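Local coordinates for F-actin-capping protein subunit alpha (Plasmodium berghei, PDB 7A0H), which probably binds the fast-growing barbed ends of actin filaments and blocks subunit exchange there without severing them, acting as an asymmetric homodimer, at residues 57-60 with 66-69; 125-130 with 256-261; 133-138 with 145-150; 180-183 with 187-190; 229-234 with 262-267. All blocks are in the same frame, centred on the assembly; numbering follows the deposited sequence. Where two conformers were deposited one is given.

Contact 1: residues 57-60 with 66-69; sequences YILI and EYII
Ile60 O is gripped by two neighbouring groups of the facing strand. The amide of Ile68 donates to it in the carbonyl plane, Ile68 N to Ile60 O being 2.8 Å, and Tyr67 CA adds a bent CA-H...O contact, with CA 3.3 Å from Ile60 O. The return bond is virtually straight, 179° at the hydrogen, and puts Ile60 N 2.9 Å from Ile68 O. A longer CA-H...O contact from Leu59 CA, 3.6 Å away, reaches that same Ile68 O. Ile60 and Ile68 are thus an antiparallel hydrogen-bonded pair; Leu59 and Ile69 form the adjoining non-hydrogen-bonded pair, their CA atoms 4.8 Å apart.

Leu59 carries most of the side-chain packing by dividing its two methyls. With CG beside the backbone N and anti to the carbonyl carbon (chi1 -56°), Leu59 CD1 hangs over one face of the Tyr67 ring, displaced toward the rim, in a CH-pi contact of 4.3 Å to the ring centroid. Leu59 CD2 turns the other way and rests on Ile69 CG1 at 3.8 Å, the two aliphatic chains running side by side in the same direction. Leu59 CB touches Tyr67 CD1 as well, so the leucine meets the ring with both CB and CD1.

The pair belongs to the hairpin of strands 58-62 and 66-70. Leu59 and Ile69 pack on strands 154-167 and 170-183 of the long sheet, through Ala159, Tyr163 and Leu176 among others, while Ile68 points to the opposite face, against Tyr80 and His82 of strand 79-82.

Contact 2: residues 125-130 with 256-261; sequences KEYVDI and ECENDV
Tyr127 swings its CG anti to the backbone N (chi1 164°), while Glu258 sets CG beside its own N (chi1 -69°) and then runs extended; together these torsions carry a phenol and a carboxylate across the gap between two helices. Tyr127 OH donates to Glu258 OE1 at 2.7 Å. Glu258 OE1 lies at the ring edge, in plane, 3.4 Å from Tyr127 CE2. Relative to the carboxylate, the hydroxyl comes from above, 48° out of the plane, the two flat groups being strongly turned against each other. Tyr127 OH also rests near the aliphatic stem of the glutamate, 3.6 Å from Glu258 CB.

The buried carboxylate is gripped by more than one hydroxyl. OE1 has a second and stronger partner in Tyr132 OH, and OE2 is hydrogen-bonded to Ser194 OG. Three hydroxyls around one carboxylate fix its rotation and would be expected to offset the cost of burying it, probably to the benefit of the ionised form.

The bond links helix 112-131 to helix 243-266, two helices whose backbones stay well apart here. Glu258 packs beside Trp192 of strand 187-200, and both residues touch Ile177 of strand 170-183. Tyr127 also lies against Leu251 and Ile254 of helix 243-266, and Leu286 of the second subunit packs on both partners.

Contact 3: residues 133-138 with 145-150; sequences KKWSDH and TVNIGS
Trp135 opens a short turn, residues 135-137, with helical backbone angles, whereas its partners Thr145 and Asn147 belong to an irregular, largely extended run. The turn is tied by Asp137 N to Lys134 O at 2.8 Å. A further tie comes from the Asp137 side chain, where OD2 uses its anti lone pair to accept from Lys134 N at 3.2 Å.

From this turn the indole reaches outward, CG placed anti to the backbone N (chi1 -175°), and meets the far run with its six-membered ring. Thr145 O sits at the ring edge near its plane, 3.4 Å from Trp135 CZ3. Asn147 CB comes in obliquely, 3.4 Å from Trp135 CZ2, and the two side chains cross at about a right angle. Both segments lie in the long loop that joins helix 112-131 to strand 154-167, and the indole spans it at the protein surface.

The polar end of Asn147 looks elsewhere, OD1 being hydrogen-bonded to His152 ND1. Trp135, Thr145 and Asn147 also touch a crystal neighbour, so their conformation may owe something to the lattice. Lys133, at the root of the loop, gives its NZ to Ile284 O of the second subunit.

Contact 4: residues 180-183 with 187-190; sequences DRYY and FHAS
Arg181 curls its side chain past one hydroxyl, Ser190 OG. Arg181 CB begins 3.1 Å from Ser190 OG, CG passes slightly farther off, and CD comes back to 3.2 Å from Ser190 OG, the chain bending at chi3 (52°). NE stays farther off, and the tip closes the loop: Arg181 NH1 donates to Ser190 OG at 2.8 Å, the oxygen tilted 24° from the guanidinium plane. Ser190 contributes by setting OG between its backbone N and carbonyl carbon.

The carbonyl of Arg181 is shared as well. Ala189 N binds Arg181 O at 2.6 Å, and Ser190 N makes a weak second bond to it at 3.3 Å. Ala189 CB stands over the centre of one Tyr183 ring face in a CH-pi contact, 3.5 Å from the centroid.

On the other face of the sheet, Tyr182 and His188 meet obliquely, Tyr182 CE1 lying 3.7 Å from His188 CD2 at the imidazole edge. A weak bond leads from His188 NE2 to Asp180 OD1, 3.5 Å away, but the main partner of that carboxylate is Arg193. Ile283 of the second subunit packs on both Arg181 and Ser190.

Two residues, Ala189 and Ser190, face the single Arg181, which makes this a classic beta bulge near the turn of the hairpin of strands 170-183 and 187-200.

Contact 5: residues 229-234 with 262-267; sequences TRKVFE and LYDLNH
The carboxylate of Asp264 meets Lys231 NZ on the syn side of OD2, 16° out of its plane, and turns its other oxygen, OD1, to the edge of the Tyr263 ring, in plane with it. One face of that phenol is occupied by His267, whose ND1 stands 3.5 Å above the plane over the ring centre. Reciprocally, Tyr263 CZ lies over the centre of the imidazole. Backbone supports the ring pair: His267 ND1 donates to Tyr263 O at 2.7 Å, near the C-terminal end of helix 243-266.

Across the contact, Lys231 and Asp264 cross at about a right angle and form a salt bridge with Lys231 NZ 2.7 Å from Asp264 OD2. The lysine is extended throughout, CG anti to the backbone N (chi1 -155°), and its methylenes slide past the same oxygen, Lys231 CD being 3.2 Å from Asp264 OD2. Asp260, one helical turn earlier, is its other acidic partner, though two conformers make the detail of that bridge doubtful. The carboxylate of Asp264 would be expected to favour the charged amine.

This is helix-on-sheet packing: helix 243-266 lies on the five-stranded antiparallel sheet, above strand 223-238, the outermost within this chain. Alternate residues Thr229, Lys231 and Phe233 turn their CB toward the helix, Phe233 packing on Cys257 and Val261 just outside the helical segment.

Where Thr229 faces the helix the packing is looser, its OG1 4.2 Å from Leu265 CD2. That hydroxyl makes a weak hydrogen bond to Val215 O on the adjacent strand. Leu265 O is hydrogen-bonded to Arg281 NE of the second subunit.

In the fold
Contacts 2 and 5 use successive parts of helix 243-266, their centres about 13 Å apart, and they meet directly: Cys257 SG is 3.5 Å from Phe233 CD1, and Val261 CG2 is 3.8 Å from Phe233 CZ. A salt bridge joins contact 2 to contact 3, Asp129 OD1 to Lys134 NZ at 2.9 Å, where helix 112-131 passes into the loop. Contact 1 leans on contact 4 through Leu59 CD1 and Asp180 OD2, 3.7 Å apart. Contacts 4 and 5 reach the same five-stranded sheet, with centres about 20 Å apart. Contacts 2 to 5 all touch the second subunit, whereas contact 1 is not touched by it.

Contact 1: residues 57-60 with 66-69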
# COMPACT_ATOMS: atom_id res chain seq x y z
N TYR A 57 -13.54 -3.03 12.46
CA TYR A 57 -13.70 -2.96 13.90
C TYR A 57 -13.24 -1.59 14.35
O TYR A 57 -12.40 -1.47 15.25
CB TYR A 57 -12.90 -4.06 14.64
CG TYR A 57 -13.39 -5.43 14.26
CD1 TYR A 57 -14.45 -6.02 14.92
CD2 TYR A 57 -12.83 -6.09 13.21
CE1 TYR A 57 -14.95 -7.24 14.50
CE2 TYR A 57 -13.30 -7.31 12.81
CZ TYR A 57 -14.34 -7.88 13.47
OH TYR A 57 -14.80 -9.07 13.06
N ILE A 58 -13.76 -0.58 13.67
CA ILE A 58 -13.51 0.83 13.97
C ILE A 58 -14.12 1.17 15.32
O ILE A 58 -15.27 0.82 15.62
CB ILE A 58 -14.12 1.71 12.85
CG1 ILE A 58 -13.29 1.70 11.56
CG2 ILE A 58 -14.39 3.17 13.29
CD1 ILE A 58 -11.88 1.79 11.79
N LEU A 59 -13.42 2.00 16.06
CA LEU A 59 -13.91 2.57 17.30
C LEU A 59 -14.48 3.97 17.15
O LEU A 59 -13.77 4.88 16.74
CB LEU A 59 -12.76 2.70 18.30
CG LEU A 59 -11.93 1.44 18.68
CD1 LEU A 59 -10.95 1.89 19.76
CD2 LEU A 59 -12.92 0.37 19.12
N ILE A 60 -15.67 4.16 17.69
CA ILE A 60 -16.30 5.47 17.77
C ILE A 60 -16.46 5.84 19.23
O ILE A 60 -17.08 5.12 19.99
CB ILE A 60 -17.66 5.52 17.04
CG1 ILE A 60 -17.36 5.36 15.56
CG2 ILE A 60 -18.33 6.84 17.37
CD1 ILE A 60 -18.54 5.22 14.70
N GLU A 66 -15.91 6.02 26.76
CA GLU A 66 -16.50 4.82 26.19
C GLU A 66 -16.26 4.76 24.68
O GLU A 66 -15.74 5.70 24.05
CB GLU A 66 -18.02 4.76 26.42
CG GLU A 66 -18.51 4.81 27.87
CD GLU A 66 -18.22 3.59 28.72
OE1 GLU A 66 -17.73 2.53 28.22
OE2 GLU A 66 -18.51 3.70 29.93
N TYR A 67 -16.58 3.61 24.12
CA TYR A 67 -16.43 3.38 22.71
C TYR A 67 -17.57 2.47 22.27
O TYR A 67 -17.99 1.57 23.00
CB TYR A 67 -15.11 2.69 22.31
CG TYR A 67 -13.88 3.61 22.48
CD1 TYR A 67 -13.55 4.57 21.52
CD2 TYR A 67 -13.07 3.51 23.63
CE1 TYR A 67 -12.45 5.43 21.72
CE2 TYR A 67 -12.00 4.37 23.84
CZ TYR A 67 -11.69 5.32 22.89
OH TYR A 67 -10.62 6.14 23.12
N ILE A 68 -18.06 2.75 21.09
CA ILE A 68 -18.92 1.85 20.33
C ILE A 68 -17.98 1.22 19.35
O ILE A 68 -17.11 1.91 18.79
CB ILE A 68 -20.04 2.61 19.56
CG1 ILE A 68 -21.03 3.29 20.50
CG2 ILE A 68 -20.77 1.63 18.66
CD1 ILE A 68 -21.87 2.27 21.25
N ILE A 69 -18.13 -0.08 19.13
CA ILE A 69 -17.27 -0.76 18.17
C ILE A 69 -18.12 -1.17 16.99
O ILE A 69 -19.13 -1.86 17.15
CB ILE A 69 -16.57 -1.96 18.77
CG1 ILE A 69 -15.99 -1.65 20.15
CG2 ILE A 69 -15.46 -2.36 17.83
CD1 ILE A 69 -15.28 -2.83 20.66

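Contact 2: residues 125-130 with 256-261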
# COMPACT_ATOMS: atom_id res chain seq x y z
N LYS A 125 -11.70 -8.03 30.30
CA LYS A 125 -11.15 -6.80 30.84
C LYS A 125 -9.98 -7.04 31.78
O LYS A 125 -8.98 -6.29 31.75
CB LYS A 125 -12.26 -5.98 31.52
CG LYS A 125 -13.22 -5.37 30.33
CD LYS A 125 -14.25 -4.40 30.75
CE LYS A 125 -15.17 -4.09 29.56
NZ LYS A 125 -14.51 -3.32 28.46
N GLU A 126 -10.05 -8.07 32.63
CA GLU A 126 -8.94 -8.30 33.56
C GLU A 126 -7.69 -8.62 32.78
O GLU A 126 -6.58 -8.13 33.08
CB GLU A 126 -9.31 -9.41 34.56
CG GLU A 126 -8.18 -9.91 35.46
CD GLU A 126 -8.59 -11.10 36.41
OE1 GLU A 126 -9.01 -12.20 35.91
OE2 GLU A 126 -8.49 -10.90 37.65
N TYR A 127 -7.87 -9.40 31.72
CA TYR A 127 -6.76 -9.85 30.93
C TYR A 127 -6.01 -8.65 30.34
O TYR A 127 -4.77 -8.56 30.42
CB TYR A 127 -7.32 -10.76 29.86
CG TYR A 127 -6.34 -11.00 28.72
CD1 TYR A 127 -5.23 -11.72 28.93
CD2 TYR A 127 -6.54 -10.44 27.39
CE1 TYR A 127 -4.31 -12.00 27.93
CE2 TYR A 127 -5.68 -10.72 26.38
CZ TYR A 127 -4.50 -11.47 26.67
OH TYR A 127 -3.55 -11.66 25.70
N VAL A 128 -6.76 -7.72 29.75
CA VAL A 128 -6.15 -6.52 29.18
C VAL A 128 -5.46 -5.73 30.28
O VAL A 128 -4.34 -5.23 30.12
CB VAL A 128 -7.25 -5.66 28.49
CG1 VAL A 128 -6.74 -4.28 28.16
CG2 VAL A 128 -7.76 -6.42 27.29
N ASP A 129 -6.12 -5.60 31.40
CA ASP A 129 -5.55 -4.87 32.51
C ASP A 129 -4.23 -5.48 32.96
O ASP A 129 -3.26 -4.78 33.30
CB ASP A 129 -6.57 -4.94 33.67
CG ASP A 129 -6.12 -4.23 34.89
OD1 ASP A 129 -5.61 -3.10 34.77
OD2 ASP A 129 -6.33 -4.77 36.00
N ILE A 130 -4.18 -6.81 33.00
CA ILE A 130 -2.96 -7.40 33.53
C ILE A 130 -1.82 -7.37 32.51
O ILE A 130 -0.67 -7.19 32.88
CB ILE A 130 -3.25 -8.84 34.00
CG1 ILE A 130 -4.17 -8.80 35.21
CG2 ILE A 130 -1.97 -9.55 34.40
CD1 ILE A 130 -4.72 -10.20 35.65
N GLU A 256 -2.54 -17.15 25.24
CA GLU A 256 -1.48 -17.89 24.56
C GLU A 256 -1.39 -17.54 23.09
O GLU A 256 -0.29 -17.46 22.52
CB GLU A 256 -1.78 -19.38 24.71
CG GLU A 256 -0.66 -20.30 24.33
CD GLU A 256 -1.14 -21.71 23.94
OE1 GLU A 256 -2.38 -21.94 23.87
OE2 GLU A 256 -0.26 -22.56 23.64
N CYS A 257 -2.53 -17.47 22.42
CA CYS A 257 -2.49 -17.07 20.99
C CYS A 257 -1.90 -15.67 20.80
O CYS A 257 -1.10 -15.45 19.87
CB CYS A 257 -3.89 -17.22 20.44
SG CYS A 257 -4.41 -18.98 20.37
N GLU A 258 -2.12 -14.76 21.73
CA GLU A 258 -1.55 -13.42 21.53
C GLU A 258 -0.07 -13.46 21.78
O GLU A 258 0.71 -12.79 21.09
CB GLU A 258 -2.29 -12.41 22.42
CG GLU A 258 -3.85 -12.18 21.91
CD GLU A 258 -4.50 -10.92 22.46
OE1 GLU A 258 -3.97 -10.36 23.42
OE2 GLU A 258 -5.55 -10.50 21.99
N ASN A 259 0.35 -14.28 22.75
CA ASN A 259 1.77 -14.54 22.95
C ASN A 259 2.40 -15.14 21.70
O ASN A 259 3.54 -14.84 21.38
CB ASN A 259 1.97 -15.56 24.13
CG ASN A 259 1.99 -14.90 25.50
OD1 ASN A 259 2.47 -13.77 25.62
ND2 ASN A 259 1.47 -15.61 26.56
N ASP A 260 1.69 -16.02 21.01
CA ASP A 260 2.25 -16.67 19.82
C ASP A 260 2.47 -15.65 18.69
O ASP A 260 3.46 -15.76 17.94
CB ASP A 260 1.33 -17.84 19.43
CG ASP A 260 1.83 -18.65 18.20
OD1 ASP A 260 3.05 -18.94 18.05
OD2 ASP A 260 0.93 -19.06 17.39
N VAL A 261 1.60 -14.63 18.56
CA VAL A 261 1.81 -13.58 17.54
C VAL A 261 3.01 -12.72 17.92
O VAL A 261 3.86 -12.38 17.09
CB VAL A 261 0.53 -12.72 17.36
CG1 VAL A 261 0.82 -11.45 16.52
CG2 VAL A 261 -0.61 -13.52 16.72

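Contact 3: residues 133-138 with 145-150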
# COMPACT_ATOMS: atom_id res chain seq x y z
N LYS A 133 0.36 -3.22 27.91
CA LYS A 133 0.98 -1.94 28.20
C LYS A 133 -0.00 -0.90 28.72
O LYS A 133 -1.08 -0.68 28.14
CB LYS A 133 1.61 -1.37 26.90
CG LYS A 133 2.79 -2.16 26.31
CD LYS A 133 3.29 -1.58 24.94
CE LYS A 133 4.23 -2.57 24.30
NZ LYS A 133 4.58 -2.26 22.86
N LYS A 134 0.43 -0.19 29.75
CA LYS A 134 -0.12 1.09 30.19
C LYS A 134 0.89 2.20 29.83
O LYS A 134 1.93 1.96 29.22
CB LYS A 134 -0.44 1.00 31.70
CG LYS A 134 -1.34 -0.22 32.12
CD LYS A 134 -1.55 -0.28 33.62
CE LYS A 134 -2.31 -1.52 34.04
NZ LYS A 134 -3.61 -1.56 33.33
N TRP A 135 0.59 3.43 30.28
CA TRP A 135 1.31 4.63 29.85
C TRP A 135 2.82 4.46 29.98
O TRP A 135 3.56 4.63 29.00
CB TRP A 135 0.83 5.84 30.65
CG TRP A 135 1.42 7.18 30.21
CD1 TRP A 135 0.88 8.06 29.30
CD2 TRP A 135 2.67 7.79 30.67
NE1 TRP A 135 1.71 9.17 29.18
CE2 TRP A 135 2.80 9.03 29.99
CE3 TRP A 135 3.67 7.42 31.60
CZ2 TRP A 135 3.88 9.88 30.20
CZ3 TRP A 135 4.76 8.28 31.80
CH2 TRP A 135 4.86 9.47 31.11
N SER A 136 3.31 4.11 31.17
CA SER A 136 4.74 3.96 31.40
C SER A 136 5.40 2.87 30.54
O SER A 136 6.62 2.91 30.35
CB SER A 136 4.98 3.67 32.89
OG SER A 136 4.30 2.48 33.30
N ASP A 137 4.62 1.93 29.99
CA ASP A 137 5.19 0.88 29.15
C ASP A 137 5.29 1.22 27.66
O ASP A 137 6.10 0.59 26.97
CB ASP A 137 4.37 -0.41 29.30
CG ASP A 137 4.27 -0.86 30.73
OD1 ASP A 137 5.36 -0.94 31.39
OD2 ASP A 137 3.11 -1.09 31.19
N HIS A 138 4.50 2.17 27.13
CA HIS A 138 4.73 2.66 25.76
C HIS A 138 5.93 3.60 25.72
O HIS A 138 6.27 4.12 24.64
CB HIS A 138 3.51 3.40 25.17
CG HIS A 138 2.25 2.58 25.15
ND1 HIS A 138 1.31 2.65 26.16
CD2 HIS A 138 1.76 1.71 24.23
CE1 HIS A 138 0.31 1.82 25.89
NE2 HIS A 138 0.55 1.25 24.72
N THR A 145 9.78 6.73 33.01
CA THR A 145 10.21 8.08 33.36
C THR A 145 9.17 9.12 32.91
O THR A 145 8.06 8.80 32.47
CB THR A 145 11.60 8.33 32.76
OG1 THR A 145 12.11 9.60 33.21
CG2 THR A 145 11.56 8.32 31.22
N VAL A 146 9.54 10.38 33.04
CA VAL A 146 8.72 11.49 32.57
C VAL A 146 8.75 11.58 31.04
O VAL A 146 9.79 11.37 30.40
CB VAL A 146 9.24 12.77 33.23
CG1 VAL A 146 10.55 13.16 32.59
CG2 VAL A 146 8.26 13.84 33.10
N ASN A 147 7.58 11.86 30.45
CA ASN A 147 7.48 12.20 29.03
C ASN A 147 7.75 13.71 28.85
O ASN A 147 7.21 14.53 29.58
CB ASN A 147 6.13 11.77 28.47
CG ASN A 147 5.90 12.29 27.07
OD1 ASN A 147 6.83 12.46 26.31
ND2 ASN A 147 4.64 12.56 26.74
N ILE A 148 8.63 14.03 27.91
CA ILE A 148 9.19 15.38 27.77
C ILE A 148 8.65 16.07 26.52
O ILE A 148 8.75 15.53 25.41
CB ILE A 148 10.74 15.31 27.72
CG1 ILE A 148 11.29 14.56 28.93
CG2 ILE A 148 11.29 16.69 27.61
CD1 ILE A 148 12.81 14.37 28.87
N GLY A 149 8.14 17.28 26.69
CA GLY A 149 7.62 18.06 25.57
C GLY A 149 6.22 17.64 25.16
O GLY A 149 5.75 16.54 25.40
N SER A 150 5.51 18.56 24.51
CA SER A 150 4.16 18.25 24.07
C SER A 150 4.16 17.14 23.02
O SER A 150 3.56 16.07 23.22
CB SER A 150 3.52 19.52 23.50
OG SER A 150 4.45 20.21 22.67

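Contact 4: residues 180-183 with 187-190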
# COMPACT_ATOMS: atom_id res chain seq x y z
N ASP A 180 -5.56 1.00 19.08
CA ASP A 180 -5.21 1.93 18.02
C ASP A 180 -4.20 2.90 18.60
O ASP A 180 -4.43 3.47 19.69
CB ASP A 180 -6.44 2.70 17.49
CG ASP A 180 -7.37 1.83 16.64
OD1 ASP A 180 -6.98 1.04 15.76
OD2 ASP A 180 -8.55 1.96 16.89
N ARG A 181 -3.10 3.09 17.90
CA ARG A 181 -1.99 3.93 18.33
C ARG A 181 -1.90 5.13 17.41
O ARG A 181 -2.08 5.00 16.20
CB ARG A 181 -0.72 3.09 18.29
CG ARG A 181 -0.75 1.88 19.33
CD ARG A 181 0.49 0.88 19.25
NE ARG A 181 1.75 1.61 19.32
CZ ARG A 181 2.54 1.84 18.28
NH1 ARG A 181 2.26 1.34 17.09
NH2 ARG A 181 3.63 2.57 18.45
N TYR A 182 -1.66 6.30 17.98
CA TYR A 182 -1.61 7.57 17.29
C TYR A 182 -0.29 8.23 17.58
O TYR A 182 0.12 8.36 18.74
CB TYR A 182 -2.78 8.49 17.74
CG TYR A 182 -4.09 7.88 17.35
CD1 TYR A 182 -4.68 8.18 16.10
CD2 TYR A 182 -4.70 6.93 18.17
CE1 TYR A 182 -5.85 7.58 15.71
CE2 TYR A 182 -5.88 6.32 17.79
CZ TYR A 182 -6.44 6.63 16.56
OH TYR A 182 -7.59 5.99 16.21
N TYR A 183 0.38 8.66 16.51
CA TYR A 183 1.58 9.48 16.64
C TYR A 183 1.19 10.93 16.73
O TYR A 183 0.19 11.37 16.16
CB TYR A 183 2.55 9.23 15.50
CG TYR A 183 3.21 7.84 15.54
CD1 TYR A 183 3.29 7.09 16.73
CD2 TYR A 183 3.75 7.29 14.38
CE1 TYR A 183 3.90 5.80 16.73
CE2 TYR A 183 4.37 6.04 14.38
CZ TYR A 183 4.43 5.29 15.54
OH TYR A 183 5.04 4.05 15.47
N PHE A 187 -2.22 11.37 14.05
CA PHE A 187 -1.74 10.55 12.94
C PHE A 187 -1.92 9.08 13.34
O PHE A 187 -1.26 8.62 14.27
CB PHE A 187 -0.28 10.83 12.62
CG PHE A 187 -0.01 12.22 12.02
CD1 PHE A 187 -0.20 13.38 12.76
CD2 PHE A 187 0.48 12.33 10.72
CE1 PHE A 187 0.07 14.62 12.20
CE2 PHE A 187 0.76 13.57 10.15
CZ PHE A 187 0.55 14.72 10.89
N HIS A 188 -2.81 8.36 12.65
CA HIS A 188 -3.09 6.98 13.06
C HIS A 188 -1.91 6.09 12.73
O HIS A 188 -1.59 5.87 11.56
CB HIS A 188 -4.32 6.46 12.36
CG HIS A 188 -4.64 5.04 12.72
ND1 HIS A 188 -4.61 4.01 11.80
CD2 HIS A 188 -4.96 4.47 13.90
CE1 HIS A 188 -4.93 2.88 12.40
NE2 HIS A 188 -5.13 3.14 13.68
N ALA A 189 -1.32 5.47 13.74
CA ALA A 189 -0.11 4.70 13.50
C ALA A 189 -0.34 3.22 13.28
O ALA A 189 0.33 2.62 12.42
CB ALA A 189 0.86 4.93 14.65
N SER A 190 -1.22 2.59 14.05
CA SER A 190 -1.42 1.15 13.97
C SER A 190 -2.80 0.80 14.48
O SER A 190 -3.38 1.51 15.34
CB SER A 190 -0.38 0.36 14.79
OG SER A 190 -0.29 0.85 16.14

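Contact 5: residues 229-234 with 262-267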
# COMPACT_ATOMS: atom_id res chain seq x y z
N THR A 229 -0.56 -7.85 8.91
CA THR A 229 -0.24 -9.22 9.29
C THR A 229 -1.39 -9.85 10.06
O THR A 229 -2.09 -9.18 10.84
CB THR A 229 1.01 -9.34 10.13
OG1 THR A 229 0.89 -8.53 11.28
CG2 THR A 229 2.17 -8.85 9.35
N ARG A 230 -1.58 -11.13 9.77
CA ARG A 230 -2.72 -11.87 10.23
C ARG A 230 -2.33 -13.27 10.72
O ARG A 230 -1.59 -13.98 10.05
CB ARG A 230 -3.76 -11.97 9.10
CG ARG A 230 -4.76 -13.05 9.35
CD ARG A 230 -5.86 -12.99 8.36
NE ARG A 230 -6.75 -11.95 8.81
CZ ARG A 230 -7.81 -11.54 8.16
NH1 ARG A 230 -8.10 -12.07 6.98
NH2 ARG A 230 -8.58 -10.59 8.71
N LYS A 231 -2.86 -13.65 11.85
CA LYS A 231 -2.82 -15.04 12.27
C LYS A 231 -4.22 -15.45 12.73
O LYS A 231 -4.91 -14.69 13.41
CB LYS A 231 -1.75 -15.27 13.33
CG LYS A 231 -1.33 -16.69 13.29
CD LYS A 231 -0.11 -16.89 14.12
CE LYS A 231 0.42 -18.27 13.99
NZ LYS A 231 1.44 -18.44 15.07
N VAL A 232 -4.64 -16.60 12.23
CA VAL A 232 -5.90 -17.25 12.51
C VAL A 232 -5.63 -18.47 13.42
O VAL A 232 -4.68 -19.22 13.17
CB VAL A 232 -6.53 -17.69 11.18
CG1 VAL A 232 -7.75 -18.50 11.51
CG2 VAL A 232 -6.95 -16.52 10.36
N PHE A 233 -6.51 -18.72 14.37
CA PHE A 233 -6.41 -19.78 15.38
C PHE A 233 -7.73 -20.55 15.50
O PHE A 233 -8.82 -19.93 15.48
CB PHE A 233 -6.10 -19.20 16.78
CG PHE A 233 -4.87 -18.36 16.84
CD1 PHE A 233 -3.62 -18.95 17.00
CD2 PHE A 233 -4.93 -16.99 16.71
CE1 PHE A 233 -2.50 -18.19 17.02
CE2 PHE A 233 -3.74 -16.23 16.77
CZ PHE A 233 -2.58 -16.81 16.92
N GLU A 234 -7.63 -21.88 15.75
CA GLU A 234 -8.78 -22.76 15.99
C GLU A 234 -8.44 -23.81 17.05
O GLU A 234 -7.73 -24.78 16.78
CB GLU A 234 -9.24 -23.43 14.69
CG GLU A 234 -10.43 -24.42 14.91
CD GLU A 234 -11.07 -24.89 13.60
OE1 GLU A 234 -10.97 -24.19 12.58
OE2 GLU A 234 -11.67 -25.98 13.58
N LEU A 262 3.09 -12.37 19.20
CA LEU A 262 4.25 -11.63 19.69
C LEU A 262 5.51 -12.35 19.32
O LEU A 262 6.48 -11.76 18.83
CB LEU A 262 4.16 -11.48 21.19
CG LEU A 262 5.12 -10.51 21.83
CD1 LEU A 262 4.72 -10.25 23.28
CD2 LEU A 262 6.49 -11.08 21.77
N TYR A 263 5.51 -13.65 19.50
CA TYR A 263 6.69 -14.41 19.16
C TYR A 263 6.94 -14.35 17.66
O TYR A 263 8.07 -14.17 17.24
CB TYR A 263 6.52 -15.84 19.63
CG TYR A 263 7.64 -16.70 19.15
CD1 TYR A 263 8.78 -16.91 19.92
CD2 TYR A 263 7.56 -17.31 17.90
CE1 TYR A 263 9.81 -17.74 19.45
CE2 TYR A 263 8.57 -18.10 17.41
CZ TYR A 263 9.70 -18.31 18.18
OH TYR A 263 10.69 -19.10 17.65
N ASP A 264 5.88 -14.51 16.86
CA ASP A 264 6.02 -14.45 15.41
C ASP A 264 6.59 -13.14 14.92
O ASP A 264 7.46 -13.11 14.05
CB ASP A 264 4.66 -14.65 14.76
CG ASP A 264 4.25 -16.05 14.76
OD1 ASP A 264 5.16 -16.89 14.87
OD2 ASP A 264 3.04 -16.32 14.58
N LEU A 265 6.10 -12.03 15.45
CA LEU A 265 6.49 -10.71 14.99
C LEU A 265 7.92 -10.42 15.41
O LEU A 265 8.70 -9.80 14.66
CB LEU A 265 5.51 -9.67 15.53
CG LEU A 265 4.11 -9.72 14.95
CD1 LEU A 265 3.31 -8.44 15.20
CD2 LEU A 265 4.21 -9.95 13.50
N ASN A 266 8.25 -10.84 16.63
CA ASN A 266 9.62 -10.73 17.12
C ASN A 266 10.61 -11.62 16.37
O ASN A 266 11.83 -11.46 16.57
CB ASN A 266 9.69 -11.07 18.63
CG ASN A 266 9.24 -9.88 19.52
OD1 ASN A 266 9.02 -8.76 19.04
ND2 ASN A 266 9.17 -10.12 20.81
N HIS A 267 10.17 -12.59 15.55
CA HIS A 267 11.11 -13.38 14.74
C HIS A 267 11.01 -13.16 13.22
O HIS A 267 11.43 -14.02 12.44
CB HIS A 267 10.96 -14.86 15.07
CG HIS A 267 11.38 -15.19 16.46
ND1 HIS A 267 10.68 -14.76 17.57
CD2 HIS A 267 12.49 -15.81 16.93
CE1 HIS A 267 11.30 -15.15 18.67
NE2 HIS A 267 12.40 -15.80 18.31